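Local coordinates for phosphoglycerate dehydrogenase (PDB 3EVT), which probably catalyses the NAD-dependent oxidation of 3-phosphoglycerate to 3-phosphohydroxypyruvate, the entry step of serine biosynthesis, at residues Tyr38-Leu51 with Ile54-Ile68. Sequence-based numbering, arbitrary orientation.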
# COMPACT_ATOMS: atom_id res chain seq x y z
N TYR A 38 31.01 -14.25 -23.69
CA TYR A 38 31.12 -14.62 -22.28
C TYR A 38 31.51 -13.49 -21.32
O TYR A 38 30.86 -13.28 -20.30
CB TYR A 38 32.08 -15.80 -22.12
CG TYR A 38 31.57 -17.13 -22.67
CD1 TYR A 38 30.40 -17.20 -23.39
CD2 TYR A 38 32.30 -18.29 -22.49
CE1 TYR A 38 29.95 -18.40 -23.90
CE2 TYR A 38 31.87 -19.50 -22.99
CZ TYR A 38 30.70 -19.55 -23.69
OH TYR A 38 30.25 -20.76 -24.20
N ASP A 39 32.59 -12.78 -21.60
CA ASP A 39 33.07 -11.82 -20.60
C ASP A 39 32.29 -10.49 -20.70
O ASP A 39 32.53 -9.56 -19.95
CB ASP A 39 34.59 -11.62 -20.72
CG ASP A 39 35.39 -12.86 -20.29
OD1 ASP A 39 34.74 -13.88 -19.94
OD2 ASP A 39 36.65 -12.82 -20.29
N GLN A 40 31.34 -10.46 -21.63
CA GLN A 40 30.43 -9.35 -21.84
C GLN A 40 29.18 -9.38 -20.93
O GLN A 40 28.60 -8.34 -20.58
CB GLN A 40 29.93 -9.43 -23.26
CG GLN A 40 31.02 -9.36 -24.28
CD GLN A 40 31.69 -8.04 -24.14
OE1 GLN A 40 31.42 -7.10 -24.91
NE2 GLN A 40 32.51 -7.94 -23.10
N ILE A 41 28.73 -10.61 -20.64
CA ILE A 41 27.55 -10.90 -19.83
C ILE A 41 27.64 -10.36 -18.38
O ILE A 41 28.36 -10.89 -17.55
CB ILE A 41 27.29 -12.45 -19.86
CG1 ILE A 41 27.14 -12.88 -21.32
CG2 ILE A 41 26.11 -12.86 -18.98
CD1 ILE A 41 27.11 -14.39 -21.56
N GLU A 42 26.89 -9.31 -18.07
CA GLU A 42 26.94 -8.83 -16.68
C GLU A 42 25.73 -9.28 -15.86
O GLU A 42 25.77 -9.29 -14.63
CB GLU A 42 27.09 -7.31 -16.62
CG GLU A 42 28.36 -6.80 -17.26
CD GLU A 42 28.48 -5.28 -17.17
OE1 GLU A 42 28.11 -4.69 -16.13
OE2 GLU A 42 28.93 -4.66 -18.16
N VAL A 43 24.68 -9.65 -16.56
CA VAL A 43 23.46 -10.09 -15.92
C VAL A 43 22.91 -11.36 -16.61
O VAL A 43 23.06 -11.56 -17.82
CB VAL A 43 22.42 -8.99 -15.99
CG1 VAL A 43 21.10 -9.48 -15.39
CG2 VAL A 43 22.96 -7.71 -15.32
N MET A 44 22.29 -12.22 -15.82
CA MET A 44 21.67 -13.39 -16.35
C MET A 44 20.23 -13.41 -15.89
O MET A 44 19.92 -13.31 -14.68
CB MET A 44 22.47 -14.66 -15.91
CG MET A 44 22.19 -15.95 -16.73
SD MET A 44 23.17 -17.41 -16.15
CE MET A 44 24.68 -16.52 -15.81
N TYR A 45 19.32 -13.46 -16.85
CA TYR A 45 17.93 -13.69 -16.53
C TYR A 45 17.61 -15.19 -16.72
O TYR A 45 17.58 -15.68 -17.86
CB TYR A 45 17.08 -12.83 -17.46
CG TYR A 45 15.60 -13.01 -17.28
CD1 TYR A 45 15.04 -13.16 -16.02
CD2 TYR A 45 14.76 -13.02 -18.38
CE1 TYR A 45 13.62 -13.32 -15.86
CE2 TYR A 45 13.37 -13.15 -18.24
CZ TYR A 45 12.81 -13.30 -16.98
OH TYR A 45 11.45 -13.47 -16.92
N GLY A 46 17.43 -15.90 -15.59
CA GLY A 46 17.22 -17.34 -15.56
C GLY A 46 18.54 -18.04 -15.32
O GLY A 46 19.57 -17.58 -15.77
N ASN A 47 18.54 -19.16 -14.61
CA ASN A 47 19.75 -19.97 -14.48
C ASN A 47 20.01 -20.73 -15.80
O ASN A 47 19.09 -20.96 -16.56
CB ASN A 47 19.62 -20.89 -13.25
CG ASN A 47 20.81 -21.86 -13.07
OD1 ASN A 47 21.99 -21.53 -13.34
ND2 ASN A 47 20.50 -23.06 -12.57
N HIS A 48 21.26 -21.05 -16.08
CA HIS A 48 21.67 -21.62 -17.35
C HIS A 48 23.00 -22.34 -17.16
O HIS A 48 23.75 -22.04 -16.24
CB HIS A 48 21.82 -20.53 -18.40
CG HIS A 48 21.97 -21.02 -19.82
ND1 HIS A 48 23.18 -21.39 -20.36
CD2 HIS A 48 21.06 -21.13 -20.83
CE1 HIS A 48 23.01 -21.75 -21.63
NE2 HIS A 48 21.74 -21.59 -21.94
N PRO A 49 23.27 -23.34 -18.02
CA PRO A 49 24.55 -24.07 -17.99
C PRO A 49 25.78 -23.16 -18.12
O PRO A 49 26.82 -23.46 -17.52
CB PRO A 49 24.44 -25.01 -19.20
CG PRO A 49 22.95 -25.32 -19.26
CD PRO A 49 22.26 -24.02 -18.86
N LEU A 50 25.66 -22.07 -18.88
CA LEU A 50 26.75 -21.10 -19.03
C LEU A 50 27.15 -20.42 -17.74
O LEU A 50 28.27 -19.93 -17.62
CB LEU A 50 26.40 -20.03 -20.04
CG LEU A 50 26.55 -20.59 -21.44
CD1 LEU A 50 26.03 -19.59 -22.43
CD2 LEU A 50 28.03 -20.89 -21.67
N LEU A 51 26.25 -20.40 -16.76
CA LEU A 51 26.62 -19.83 -15.47
C LEU A 51 27.97 -20.44 -15.03
O LEU A 51 28.93 -19.73 -14.77
CB LEU A 51 25.50 -20.03 -14.42
CG LEU A 51 25.67 -19.49 -12.98
CD1 LEU A 51 26.18 -18.04 -12.99
CD2 LEU A 51 24.38 -19.65 -12.08
N ILE A 54 31.03 -19.40 -17.52
CA ILE A 54 31.35 -17.98 -17.27
C ILE A 54 32.13 -17.75 -15.96
O ILE A 54 33.19 -17.09 -15.95
CB ILE A 54 30.06 -17.14 -17.34
CG1 ILE A 54 29.55 -17.12 -18.78
CG2 ILE A 54 30.30 -15.71 -16.93
CD1 ILE A 54 28.11 -16.66 -18.92
N LEU A 55 31.63 -18.33 -14.87
CA LEU A 55 32.26 -18.14 -13.57
C LEU A 55 33.66 -18.75 -13.51
O LEU A 55 34.49 -18.32 -12.73
CB LEU A 55 31.41 -18.72 -12.43
CG LEU A 55 30.09 -18.02 -12.05
CD1 LEU A 55 29.44 -18.73 -10.86
CD2 LEU A 55 30.28 -16.53 -11.72
N ALA A 56 33.92 -19.75 -14.35
CA ALA A 56 35.26 -20.36 -14.46
C ALA A 56 36.37 -19.40 -14.97
O ALA A 56 37.54 -19.51 -14.59
CB ALA A 56 35.20 -21.65 -15.35
N ARG A 57 35.99 -18.48 -15.84
CA ARG A 57 36.89 -17.50 -16.43
C ARG A 57 37.24 -16.38 -15.44
O ARG A 57 36.38 -15.58 -15.04
CB ARG A 57 36.21 -16.90 -17.65
CG ARG A 57 35.52 -17.94 -18.49
CD ARG A 57 34.77 -17.35 -19.66
NE ARG A 57 35.56 -16.34 -20.36
CZ ARG A 57 36.15 -16.50 -21.54
NH1 ARG A 57 36.10 -17.66 -22.20
NH2 ARG A 57 36.81 -15.48 -22.07
N PRO A 58 38.52 -16.28 -15.04
CA PRO A 58 38.75 -15.25 -14.02
C PRO A 58 38.62 -13.81 -14.60
O PRO A 58 38.87 -12.82 -13.91
CB PRO A 58 40.19 -15.57 -13.51
CG PRO A 58 40.86 -16.32 -14.67
CD PRO A 58 39.78 -16.73 -15.68
N THR A 59 38.23 -13.74 -15.87
CA THR A 59 38.02 -12.50 -16.58
C THR A 59 36.51 -12.17 -16.90
O THR A 59 36.22 -11.31 -17.73
CB THR A 59 38.76 -12.59 -17.90
OG1 THR A 59 38.34 -13.80 -18.55
CG2 THR A 59 40.31 -12.62 -17.65
N ASN A 60 35.58 -12.86 -16.24
CA ASN A 60 34.16 -12.63 -16.51
C ASN A 60 33.76 -11.33 -15.82
O ASN A 60 34.47 -10.87 -14.93
CB ASN A 60 33.31 -13.81 -16.03
CG ASN A 60 33.14 -13.86 -14.52
OD1 ASN A 60 32.25 -13.21 -13.96
ND2 ASN A 60 33.92 -14.69 -13.87
N GLN A 61 32.62 -10.78 -16.18
CA GLN A 61 32.13 -9.59 -15.49
C GLN A 61 30.73 -9.77 -14.95
O GLN A 61 29.91 -8.84 -14.98
CB GLN A 61 32.14 -8.42 -16.45
CG GLN A 61 33.52 -8.15 -16.98
CD GLN A 61 33.57 -6.89 -17.78
OE1 GLN A 61 33.60 -5.78 -17.19
NE2 GLN A 61 33.54 -7.01 -19.11
N LEU A 62 30.43 -10.97 -14.46
CA LEU A 62 29.05 -11.24 -14.06
C LEU A 62 28.78 -10.54 -12.75
O LEU A 62 29.59 -10.61 -11.81
CB LEU A 62 28.76 -12.73 -13.94
CG LEU A 62 27.33 -13.15 -13.61
CD1 LEU A 62 26.39 -12.85 -14.77
CD2 LEU A 62 27.25 -14.66 -13.22
N LYS A 63 27.64 -9.85 -12.68
CA LYS A 63 27.33 -9.06 -11.52
C LYS A 63 25.98 -9.41 -10.87
O LYS A 63 25.80 -9.27 -9.68
CB LYS A 63 27.41 -7.58 -11.92
CG LYS A 63 28.80 -7.10 -12.35
CD LYS A 63 28.81 -5.58 -12.52
CE LYS A 63 29.67 -5.15 -13.72
NZ LYS A 63 30.90 -5.96 -13.84
N PHE A 64 25.01 -9.86 -11.65
CA PHE A 64 23.66 -10.10 -11.12
C PHE A 64 23.04 -11.31 -11.82
O PHE A 64 22.91 -11.31 -13.02
CB PHE A 64 22.80 -8.80 -11.28
CG PHE A 64 21.27 -8.99 -11.17
CD1 PHE A 64 20.70 -9.80 -10.17
CD2 PHE A 64 20.41 -8.28 -12.02
CE1 PHE A 64 19.29 -9.95 -10.06
CE2 PHE A 64 19.01 -8.38 -11.93
CZ PHE A 64 18.44 -9.24 -10.96
N VAL A 65 22.67 -12.35 -11.05
CA VAL A 65 21.83 -13.46 -11.61
C VAL A 65 20.39 -13.42 -11.06
O VAL A 65 20.18 -13.41 -9.85
CB VAL A 65 22.45 -14.85 -11.32
CG1 VAL A 65 21.53 -15.97 -11.81
CG2 VAL A 65 23.80 -14.97 -12.00
N GLN A 66 19.41 -13.38 -11.93
CA GLN A 66 18.03 -13.50 -11.50
C GLN A 66 17.54 -14.90 -11.84
O GLN A 66 17.34 -15.19 -13.02
CB GLN A 66 17.12 -12.49 -12.25
CG GLN A 66 15.64 -12.69 -11.96
CD GLN A 66 15.17 -12.11 -10.63
OE1 GLN A 66 15.39 -10.91 -10.35
NE2 GLN A 66 14.53 -12.96 -9.77
N VAL A 67 17.28 -15.75 -10.84
CA VAL A 67 16.66 -17.06 -11.12
C VAL A 67 15.13 -16.96 -11.14
O VAL A 67 14.56 -16.08 -10.49
CB VAL A 67 17.23 -18.18 -10.20
CG1 VAL A 67 18.68 -18.34 -10.50
CG2 VAL A 67 17.13 -17.80 -8.71
N ILE A 68 14.47 -17.80 -11.94
CA ILE A 68 13.04 -17.67 -12.13
C ILE A 68 12.26 -18.75 -11.44
O ILE A 68 11.21 -19.15 -11.91
CB ILE A 68 12.65 -17.61 -13.61
CG1 ILE A 68 13.54 -18.56 -14.42
CG2 ILE A 68 12.79 -16.17 -14.15
CD1 ILE A 68 12.87 -19.91 -14.81
O HOH W 1 31.00 -12.16 -17.75
O HOH W 2 15.97 -19.83 -13.16
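Asp-39, just before strand 41-45, and Arg-57, just after helix 50-56, form a salt bridge in a beta-alpha-beta crossover, in which the helix links parallel strands 41-45 and 64-66. Arg-57 NE meets Asp-39 OD1 at 2.6 Å, on the syn side but out of the carboxylate plane. Carboxylate and guanidinium are turned 71° apart, and the second bond, from NH2 to OD2, is weak. Thr-59 OG1 donates to Asp-39 OD2 at 2.6 Å. An alanine in place of Asp-39 would probably leave the Arg-57 charge without this mate and the Thr-59 hydroxyl free to turn. Gln-61 NE2 bonds to Asp-39 O. Along the strands, Glu-42 O accepts from both Lys-63 N and Phe-64 N. Gln-66 N then donates to Met-44 O at 2.8 Å, and Gly-46 N to Gln-66 O. Val-43 CG1 touches Phe-64 CD2 on the face covered by helix 284-302. The other face carries Met-44 and Val-65 under helix 50-56. With its CG anti to the backbone N (chi1 -179°), Leu-51 brings CD1 to Leu-62 CD2 at 3.6 Å. Ile-41 and Ile-54 cross at about a right angle, their CD1 atoms 3.6 Å apart.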